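Side-chain contacts in serpin B3 (Homo sapiens, PDB 4ZK3), which probably inhibits target proteases as a member of the serpin family and, as the psoriasis-associated Pso p27, forms large aggregates: residues K260-A263 with E264-M267; V56-F59 with D60-T63; S223-D226 with V227-K230; K46-T49 with A50-K54. One frame throughout, in Å; residues are numbered along the deposited sequence.

Contact 1. Residues K260-A263 with E264-M267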
loop_
_atom_site.group_PDB
_atom_site.type_symbol
_atom_site.label_atom_id
_atom_site.label_comp_id
_atom_site.label_asym_id
_atom_site.label_seq_id
_atom_site.Cartn_x
_atom_site.Cartn_y
_atom_site.Cartn_z
ATOM N N LYS A 260 18.393 5.846 -6.644
ATOM C CA LYS A 260 19.128 5.957 -5.405
ATOM C C LYS A 260 18.315 5.712 -4.116
ATOM O O LYS A 260 18.885 5.481 -3.048
ATOM C CB LYS A 260 19.735 7.355 -5.341
ATOM C CG LYS A 260 20.311 7.835 -6.668
ATOM C CD LYS A 260 21.789 8.157 -6.573
ATOM C CE LYS A 260 22.618 6.881 -6.494
ATOM N NZ LYS A 260 24.062 7.200 -6.394
ATOM N N LEU A 261 16.994 5.799 -4.182
ATOM C CA LEU A 261 16.162 5.715 -2.976
ATOM C C LEU A 261 15.943 4.244 -2.674
ATOM O O LEU A 261 15.121 3.584 -3.323
ATOM C CB LEU A 261 14.827 6.414 -3.215
ATOM C CG LEU A 261 14.175 7.251 -2.134
ATOM C CD1 LEU A 261 12.655 7.076 -2.276
ATOM C CD2 LEU A 261 14.625 6.980 -0.705
ATOM N N THR A 262 16.728 3.740 -1.733
ATOM C CA THR A 262 16.566 2.410 -1.127
ATOM C C THR A 262 15.888 2.562 0.245
ATOM O O THR A 262 15.737 3.690 0.739
ATOM C CB THR A 262 17.969 1.847 -0.819
ATOM O OG1 THR A 262 18.581 2.725 0.142
ATOM C CG2 THR A 262 18.807 1.783 -2.063
ATOM N N ALA A 263 15.526 1.442 0.882
ATOM C CA ALA A 263 14.881 1.504 2.186
ATOM C C ALA A 263 15.817 2.182 3.192
ATOM O O ALA A 263 15.416 3.033 3.983
ATOM C CB ALA A 263 14.502 0.101 2.665
ATOM N N GLU A 264 17.094 1.798 3.150
ATOM C CA GLU A 264 18.104 2.331 4.061
ATOM C C GLU A 264 18.213 3.851 3.911
ATOM O O GLU A 264 18.121 4.563 4.878
ATOM C CB GLU A 264 19.419 1.604 3.732
ATOM C CG GLU A 264 20.644 1.901 4.559
ATOM C CD GLU A 264 21.804 1.039 4.057
ATOM O OE1 GLU A 264 22.100 1.178 2.863
ATOM O OE2 GLU A 264 22.353 0.184 4.804
ATOM N N LYS A 265 18.289 4.346 2.677
ATOM C CA LYS A 265 18.355 5.781 2.397
ATOM C C LYS A 265 17.078 6.533 2.795
ATOM O O LYS A 265 17.143 7.628 3.387
ATOM C CB LYS A 265 18.596 6.037 0.894
ATOM C CG LYS A 265 19.910 5.488 0.318
ATOM C CD LYS A 265 21.025 6.505 0.473
ATOM C CE LYS A 265 22.353 5.847 0.848
ATOM N NZ LYS A 265 23.400 6.837 1.243
ATOM N N LEU A 266 15.911 5.959 2.469
ATOM C CA LEU A 266 14.640 6.550 2.916
ATOM C C LEU A 266 14.601 6.770 4.410
ATOM O O LEU A 266 14.179 7.826 4.912
ATOM C CB LEU A 266 13.476 5.639 2.553
ATOM C CG LEU A 266 12.053 6.231 2.698
ATOM C CD1 LEU A 266 11.942 7.486 1.856
ATOM C CD2 LEU A 266 10.940 5.297 2.252
ATOM N N MET A 267 15.038 5.751 5.137
ATOM C CA MET A 267 14.997 5.811 6.586
ATOM C C MET A 267 15.890 6.897 7.112
ATOM O O MET A 267 15.535 7.584 8.050
ATOM C CB MET A 267 15.319 4.451 7.206
ATOM C CG MET A 267 14.226 3.431 6.875
ATOM S SD MET A 267 14.456 1.797 7.587
ATOM C CE MET A 267 13.603 0.725 6.412
HETATM O O HOH W 1 21.297 1.764 0.163
#

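Contact 2. Residues V56-F59 with D60-T63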
loop_
_atom_site.group_PDB
_atom_site.type_symbol
_atom_site.label_atom_id
_atom_site.label_comp_id
_atom_site.label_asym_id
_atom_site.label_seq_id
_atom_site.Cartn_x
_atom_site.Cartn_y
_atom_site.Cartn_z
ATOM N N VAL A 56 10.510 -13.014 -0.131
ATOM C CA VAL A 56 9.881 -11.912 -0.848
ATOM C C VAL A 56 9.410 -10.833 0.106
ATOM O O VAL A 56 9.619 -9.662 -0.169
ATOM C CB VAL A 56 8.752 -12.464 -1.704
ATOM C CG1 VAL A 56 7.746 -11.394 -2.139
ATOM C CG2 VAL A 56 9.359 -13.183 -2.913
ATOM N N LEU A 57 8.799 -11.212 1.238
ATOM C CA LEU A 57 8.312 -10.237 2.241
ATOM C C LEU A 57 9.430 -9.623 3.121
ATOM O O LEU A 57 9.212 -8.618 3.851
ATOM C CB LEU A 57 7.285 -10.896 3.122
ATOM C CG LEU A 57 6.003 -11.300 2.377
ATOM C CD1 LEU A 57 5.114 -12.079 3.319
ATOM C CD2 LEU A 57 5.265 -10.099 1.869
ATOM N N HIS A 58 10.626 -10.220 3.015
ATOM C CA HIS A 58 11.797 -9.893 3.854
ATOM C C HIS A 58 11.539 -10.316 5.332
ATOM O O HIS A 58 12.228 -9.884 6.233
ATOM C CB HIS A 58 12.277 -8.425 3.715
ATOM C CG HIS A 58 12.797 -8.045 2.337
ATOM N ND1 HIS A 58 14.127 -7.791 2.092
ATOM C CD2 HIS A 58 12.169 -7.836 1.157
ATOM C CE1 HIS A 58 14.305 -7.468 0.819
ATOM N NE2 HIS A 58 13.128 -7.479 0.225
ATOM N N PHE A 59 10.584 -11.230 5.542
ATOM C CA PHE A 59 10.234 -11.739 6.872
ATOM C C PHE A 59 11.348 -12.653 7.362
ATOM O O PHE A 59 11.430 -12.930 8.551
ATOM C CB PHE A 59 8.921 -12.535 6.848
ATOM C CG PHE A 59 7.632 -11.689 6.981
ATOM C CD1 PHE A 59 7.628 -10.308 6.775
ATOM C CD2 PHE A 59 6.415 -12.324 7.273
ATOM C CE1 PHE A 59 6.449 -9.586 6.876
ATOM C CE2 PHE A 59 5.252 -11.621 7.390
ATOM C CZ PHE A 59 5.269 -10.240 7.197
ATOM N N ASP A 60 12.210 -13.116 6.466
ATOM C CA ASP A 60 13.363 -13.882 6.915
ATOM C C ASP A 60 14.484 -13.022 7.539
ATOM O O ASP A 60 15.497 -13.592 7.965
ATOM C CB ASP A 60 13.900 -14.762 5.795
ATOM C CG ASP A 60 14.400 -13.976 4.575
ATOM O OD1 ASP A 60 14.406 -12.717 4.514
ATOM O OD2 ASP A 60 14.769 -14.658 3.623
ATOM N N GLN A 61 14.290 -11.689 7.606
ATOM C CA GLN A 61 15.274 -10.738 8.106
ATOM C C GLN A 61 14.798 -10.034 9.359
ATOM O O GLN A 61 15.410 -9.042 9.772
ATOM C CB GLN A 61 15.586 -9.651 7.056
ATOM C CG GLN A 61 16.003 -10.189 5.681
ATOM C CD GLN A 61 16.239 -9.107 4.602
ATOM O OE1 GLN A 61 15.727 -7.995 4.667
ATOM N NE2 GLN A 61 17.053 -9.447 3.600
ATOM N N VAL A 62 13.693 -10.498 9.939
ATOM C CA VAL A 62 13.112 -9.912 11.150
ATOM C C VAL A 62 13.509 -10.794 12.357
ATOM O O VAL A 62 13.600 -12.008 12.181
ATOM C CB VAL A 62 11.584 -9.903 11.017
ATOM C CG1 VAL A 62 10.901 -9.365 12.285
ATOM C CG2 VAL A 62 11.186 -9.149 9.739
ATOM N N THR A 63 13.655 -10.201 13.556
ATOM C CA THR A 63 14.435 -10.795 14.678
ATOM C C THR A 63 13.805 -10.897 16.099
ATOM O O THR A 63 13.450 -9.883 16.689
ATOM C CB THR A 63 15.765 -10.002 14.848
ATOM O OG1 THR A 63 15.499 -8.593 14.823
ATOM C CG2 THR A 63 16.765 -10.340 13.735
HETATM O O HOH W 2 12.438 -14.025 10.811
#

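Contact 3. Residues S223-D226 with V227-K230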
loop_
_atom_site.group_PDB
_atom_site.type_symbol
_atom_site.label_atom_id
_atom_site.label_comp_id
_atom_site.label_asym_id
_atom_site.label_seq_id
_atom_site.Cartn_x
_atom_site.Cartn_y
_atom_site.Cartn_z
ATOM N N SER A 223 17.060 19.375 2.806
ATOM C CA SER A 223 17.607 19.405 1.487
ATOM C C SER A 223 18.569 18.255 1.325
ATOM O O SER A 223 19.502 18.147 2.082
ATOM C CB SER A 223 18.372 20.694 1.264
ATOM O OG SER A 223 19.237 20.455 0.163
ATOM N N LEU A 224 18.369 17.411 0.326
ATOM C CA LEU A 224 19.225 16.259 0.081
ATOM C C LEU A 224 20.106 16.603 -1.099
ATOM O O LEU A 224 19.926 16.118 -2.229
ATOM C CB LEU A 224 18.389 15.039 -0.208
ATOM C CG LEU A 224 17.160 14.800 0.677
ATOM C CD1 LEU A 224 16.438 13.609 0.071
ATOM C CD2 LEU A 224 17.502 14.546 2.145
ATOM N N GLU A 225 21.024 17.528 -0.859
ATOM C CA GLU A 225 21.964 17.885 -1.905
ATOM C C GLU A 225 22.886 16.695 -2.000
ATOM O O GLU A 225 23.603 16.400 -1.055
ATOM C CB GLU A 225 22.731 19.193 -1.612
ATOM C CG GLU A 225 23.872 19.527 -2.604
ATOM C CD GLU A 225 23.771 18.885 -4.016
ATOM O OE1 GLU A 225 22.680 18.431 -4.468
ATOM O OE2 GLU A 225 24.824 18.830 -4.701
ATOM N N ASP A 226 22.853 16.025 -3.137
ATOM C CA ASP A 226 23.484 14.726 -3.312
ATOM C C ASP A 226 22.658 13.871 -4.280
ATOM O O ASP A 226 23.214 13.303 -5.226
ATOM C CB ASP A 226 23.761 13.971 -1.981
ATOM C CG ASP A 226 22.489 13.668 -1.166
ATOM O OD1 ASP A 226 21.522 13.168 -1.763
ATOM O OD2 ASP A 226 22.451 13.874 0.076
ATOM N N VAL A 227 21.344 13.774 -4.039
ATOM C CA VAL A 227 20.392 13.273 -5.062
ATOM C C VAL A 227 19.668 14.428 -5.732
ATOM O O VAL A 227 18.821 14.190 -6.597
ATOM C CB VAL A 227 19.356 12.261 -4.523
ATOM C CG1 VAL A 227 20.014 10.907 -4.360
ATOM C CG2 VAL A 227 18.715 12.733 -3.232
ATOM N N GLN A 228 20.036 15.656 -5.321
ATOM C CA GLN A 228 19.514 16.913 -5.814
ATOM C C GLN A 228 17.994 16.873 -5.625
ATOM O O GLN A 228 17.242 16.917 -6.576
ATOM C CB GLN A 228 19.916 17.161 -7.295
ATOM C CG GLN A 228 21.416 17.376 -7.586
ATOM C CD GLN A 228 22.252 16.092 -7.446
ATOM O OE1 GLN A 228 22.066 15.103 -8.189
ATOM N NE2 GLN A 228 23.180 16.095 -6.480
ATOM N N ALA A 229 17.557 16.729 -4.384
ATOM C CA ALA A 229 16.127 16.660 -4.077
ATOM C C ALA A 229 15.871 17.330 -2.763
ATOM O O ALA A 229 16.808 17.647 -2.010
ATOM C CB ALA A 229 15.677 15.209 -4.000
ATOM N N LYS A 230 14.598 17.555 -2.489
ATOM C CA LYS A 230 14.158 17.997 -1.192
ATOM C C LYS A 230 13.122 17.041 -0.601
ATOM O O LYS A 230 12.458 16.259 -1.340
ATOM C CB LYS A 230 13.578 19.378 -1.286
ATOM C CG LYS A 230 14.587 20.446 -1.696
ATOM C CD LYS A 230 13.834 21.731 -1.995
ATOM C CE LYS A 230 14.755 22.854 -2.445
ATOM N NZ LYS A 230 13.950 24.061 -2.811
HETATM O O HOH W 3 18.633 19.794 -2.614
#

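Contact 4. Residues K46-T49 with A50-K54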
loop_
_atom_site.group_PDB
_atom_site.type_symbol
_atom_site.label_atom_id
_atom_site.label_comp_id
_atom_site.label_asym_id
_atom_site.label_seq_id
_atom_site.Cartn_x
_atom_site.Cartn_y
_atom_site.Cartn_z
ATOM N N LYS A 46 4.026 -24.415 3.578
ATOM C CA LYS A 46 5.068 -25.242 4.165
ATOM C C LYS A 46 6.324 -25.225 3.321
ATOM O O LYS A 46 6.318 -24.850 2.145
ATOM C CB LYS A 46 4.650 -26.714 4.252
ATOM C CG LYS A 46 3.404 -27.043 5.022
ATOM C CD LYS A 46 3.592 -26.835 6.498
ATOM C CE LYS A 46 2.352 -27.327 7.230
ATOM N NZ LYS A 46 2.312 -26.759 8.599
ATOM N N ASP A 47 7.392 -25.713 3.951
ATOM C CA ASP A 47 8.635 -26.062 3.258
ATOM C C ASP A 47 9.054 -24.926 2.389
ATOM O O ASP A 47 9.162 -23.774 2.847
ATOM C CB ASP A 47 8.486 -27.345 2.404
ATOM C CG ASP A 47 8.212 -28.592 3.246
ATOM O OD1 ASP A 47 8.396 -28.546 4.486
ATOM O OD2 ASP A 47 7.779 -29.610 2.658
ATOM N N ASN A 48 9.231 -25.233 1.118
ATOM C CA ASN A 48 9.794 -24.279 0.191
ATOM C C ASN A 48 8.815 -23.159 -0.174
ATOM O O ASN A 48 9.248 -22.012 -0.412
ATOM C CB ASN A 48 10.200 -25.009 -1.074
ATOM C CG ASN A 48 11.447 -24.437 -1.686
ATOM O OD1 ASN A 48 12.442 -24.205 -0.978
ATOM N ND2 ASN A 48 11.412 -24.203 -3.007
ATOM N N THR A 49 7.517 -23.512 -0.237
ATOM C CA THR A 49 6.440 -22.567 -0.591
ATOM C C THR A 49 6.568 -21.414 0.446
ATOM O O THR A 49 6.721 -20.247 0.075
ATOM C CB THR A 49 5.028 -23.230 -0.626
ATOM O OG1 THR A 49 4.899 -24.091 -1.759
ATOM C CG2 THR A 49 3.944 -22.204 -0.819
ATOM N N ALA A 50 6.641 -21.769 1.727
ATOM C CA ALA A 50 6.794 -20.788 2.789
ATOM C C ALA A 50 8.095 -20.025 2.709
ATOM O O ALA A 50 8.126 -18.788 2.941
ATOM C CB ALA A 50 6.617 -21.447 4.183
ATOM N N GLN A 51 9.190 -20.726 2.389
ATOM C CA GLN A 51 10.474 -20.048 2.396
ATOM C C GLN A 51 10.568 -18.968 1.298
ATOM O O GLN A 51 11.089 -17.903 1.518
ATOM C CB GLN A 51 11.644 -21.051 2.303
ATOM C CG GLN A 51 12.971 -20.475 2.804
ATOM C CD GLN A 51 12.891 -20.003 4.270
ATOM O OE1 GLN A 51 12.198 -20.619 5.101
ATOM N NE2 GLN A 51 13.583 -18.895 4.587
ATOM N N GLN A 52 10.024 -19.217 0.127
ATOM C CA GLN A 52 9.970 -18.193 -0.923
ATOM C C GLN A 52 9.116 -16.936 -0.506
ATOM O O GLN A 52 9.420 -15.788 -0.857
ATOM C CB GLN A 52 9.362 -18.840 -2.171
ATOM C CG GLN A 52 10.344 -19.790 -2.842
ATOM C CD GLN A 52 9.774 -20.558 -4.005
ATOM O OE1 GLN A 52 8.608 -20.413 -4.392
ATOM N NE2 GLN A 52 10.611 -21.415 -4.579
ATOM N N ILE A 53 8.053 -17.168 0.246
ATOM C CA ILE A 53 7.167 -16.060 0.642
ATOM C C ILE A 53 7.900 -15.220 1.633
ATOM O O ILE A 53 7.956 -14.000 1.480
ATOM C CB ILE A 53 5.814 -16.552 1.231
ATOM C CG1 ILE A 53 5.000 -17.151 0.117
ATOM C CG2 ILE A 53 4.999 -15.408 1.885
ATOM C CD1 ILE A 53 3.877 -18.001 0.617
ATOM N N LYS A 54 8.493 -15.881 2.625
ATOM C CA LYS A 54 9.239 -15.174 3.646
ATOM C C LYS A 54 10.310 -14.314 3.027
ATOM O O LYS A 54 10.508 -13.170 3.466
ATOM C CB LYS A 54 9.853 -16.114 4.688
ATOM C CG LYS A 54 8.959 -16.366 5.887
ATOM C CD LYS A 54 9.634 -17.128 7.023
ATOM C CE LYS A 54 9.869 -18.566 6.592
ATOM N NZ LYS A 54 9.274 -19.588 7.513
HETATM O O HOH W 4 6.148 -19.933 -3.036
#

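Contact 1. Residues K260-A263 with E264-M267
Thr262 grips the start of helix 263-269 through its hydroxyl. OG1 accepts the amide of Lys265, at 3.0 Å from Lys265 N and almost straight (167°). With chi1 at 63°, OG1 stands between its own backbone N and carbonyl carbon, turned in toward the first turn. A short, beta-branched hydroxyl residue suits this place, since the helix's first amides have no preceding carbonyls to bond. Lys265 CG presses on the same oxygen, 3.1 Å from Thr262 OG1, before the lysine chain bends away. One water links Thr262 OG1 (2.9 Å) to Glu264 OE1, to which it donates; the extended Glu264 side chain reaches out to meet it.

Backbone bonds take over from the cap: Leu266 N donates to Thr262 O at 2.9 Å and Met267 N to Ala263 O at 3.0 Å.

The apolar contacts face helix 4-19. Leu261 CD2 meets Leu266 CB at 3.7 Å, and both leucines also pack on Phe13 of that helix. Ala263 CB, small enough to sit close to it, touches Met267 CE at 3.9 Å. Together these features make a threonine N-cap in the tight link between helices 254-260 and 263-269 of the serpin fold.

Contact 2. Residues V56-F59 with D60-T63
His58 and Gln61 clasp each other at the Schellman motif that ends helix 47-57, of which His58 is the C-prime residue. His58 ND1 donates to Gln61 OE1 at 3.0 Å, with the oxygen lying at the ring's edge, practically in its plane. Seen from the amide the approach is different: the donor stands above the carbonyl plane, not on a lone pair, and ring and amide planes are turned 70° apart. The two side chains run alongside, pointing the same way, and the long glutamine can reach the ring because it is extended beyond CG.

Beneath this clasp the backbone closes a turn. Gln61 N donates to His58 O at 3.1 Å, and Phe59 and Asp60 between them have the backbone angles of a type I turn. Val62 CG2 comes within 3.7 Å of His58 O.

Further out, His58 takes the positive phi (67°) of its C-prime place, a value more often met in glycine; in the Schellman pattern Phe59 N turns back to Lys54 O and His58 N to Lys55 O. The other ring nitrogen, NE2, is bonded to Asp14 of helix 4-19, so the imidazole is held at two points and its rotation is probably fixed; the nearby carboxylate might favour the charged form. The buried Phe59 ring packs on Thr35 and Leu42 of helix 31-42, a place that suits a large apolar ring. A water bridges the turn, donating to Phe59 O and to Val62 O, each 2.7 Å from it.

Contact 3. Residues S223-D226 with V227-K230
Glu225 and Gln228 meet across the turn because both chains fold back: Glu225 leaves with CG anti to its backbone nitrogen (chi1 173°) and then bends sharply at chi2, while Gln228 bends at its own chi2 (72°). They cross at a slant, carboxylate and amide planes turned 64° to each other, and Gln228 NE2 donates to Glu225 OE1 at 3.1 Å from the syn side. The other end of that amide, Gln228 OE1, is taken by Lys256, which also bonds Asp226 O, so the long polar chain ties the turn to helix 254-260.

On the buried face the residues are apolar. Leu224 and Val227 lie side by side, with Leu224 CB 3.8 Å from Val227 CG2, and both pack on Trp269. The small Ala229, beside Leu224 on that face, rests on Leu257.

The backbone pairs Leu224 with Ala229: Leu224 N reaches Ala229 O at 2.8 Å, and Ala229 N returns to Leu224 O at 3.3 Å. A water donates to Ala229 O and also bonds Ser223 OG, each 2.9 Å from it, as befits a small hydroxyl on the exposed face. Gln228, with positive phi, and Ala229 both face Leu224, making the G1 beta bulge that closes the hairpin of strands 206-224 and 229-235.

Contact 4. Residues K46-T49 with A50-K54
Lys46 to Gln52 are bound by successive bonds of the first helical turns, Ala50 N to Lys46 O at 3.1 Å, Gln51 N to Asp47 O at 3.1 Å and Gln52 N to Asn48 O at 3.0 Å, followed by a weak one from Ile53 N to Thr49 O.

Asn48 and Gln52, one turn apart, bring their amides together at a slant, the planes 63° apart. Their nitrogens stand 3.3 Å from each other, Asn48 ND2 to Gln52 NE2, but as two donors they do not bond; their shared partner Asp306 probably holds them this close. Asn48 ND2 donates to the Asp306 carboxylate, while Gln52 OE1 accepts from the backbone amides of Val305 and Asp306. Gln52 is extended beyond CG, with CG anti to its carbonyl carbon (chi1 -73°), and slants outward and back toward the helix start, CG 3.5 Å from Asn48 O. A water adds a third donor to the amide oxygen, 2.8 Å from Gln52 OE1, and also donates to Thr49 O. An amide suits the position, as one oxygen can gather several N-H groups.

Thr49 has both polar and apolar uses: OG1 accepts from Asp313 N, while CG2 faces Ile53. The isoleucine's CD1 reaches back over the turn to 3.7 Å from Thr49 O.

Set among its neighbours, helix 47-57 lays Ala50 and Ile53 on Leu42 of helix 31-42, with Ile53 touching Val41 too, while Asn48, Thr49 and Gln52 tie it to the loop that follows helix 296-302.

Overall arrangement
Contacts 4 and 2 follow each other along helix 47-57, near its start and at its end, their centres about 12 Å apart; the Schellman motif, probably hydrogen-bonded back to Lys54, joins them. Contacts 3 and 1 form a second pair, centres about 13 Å apart, where Val227 CG1 of the hairpin packs 3.7 Å from Lys260 CB. Helix 4-19 bridges the pairs, meeting His58 through Asp14 and Leu261 through Phe13, although contacts 1 and 2 themselves stay about 8 Å apart at their nearest atoms. Centres of contacts 3 and 4 lie about 39 Å apart. Strand 340-351, between strands 174-185 and 325-336, is consistent with an inserted serpin reactive loop; none of the four contacts includes it.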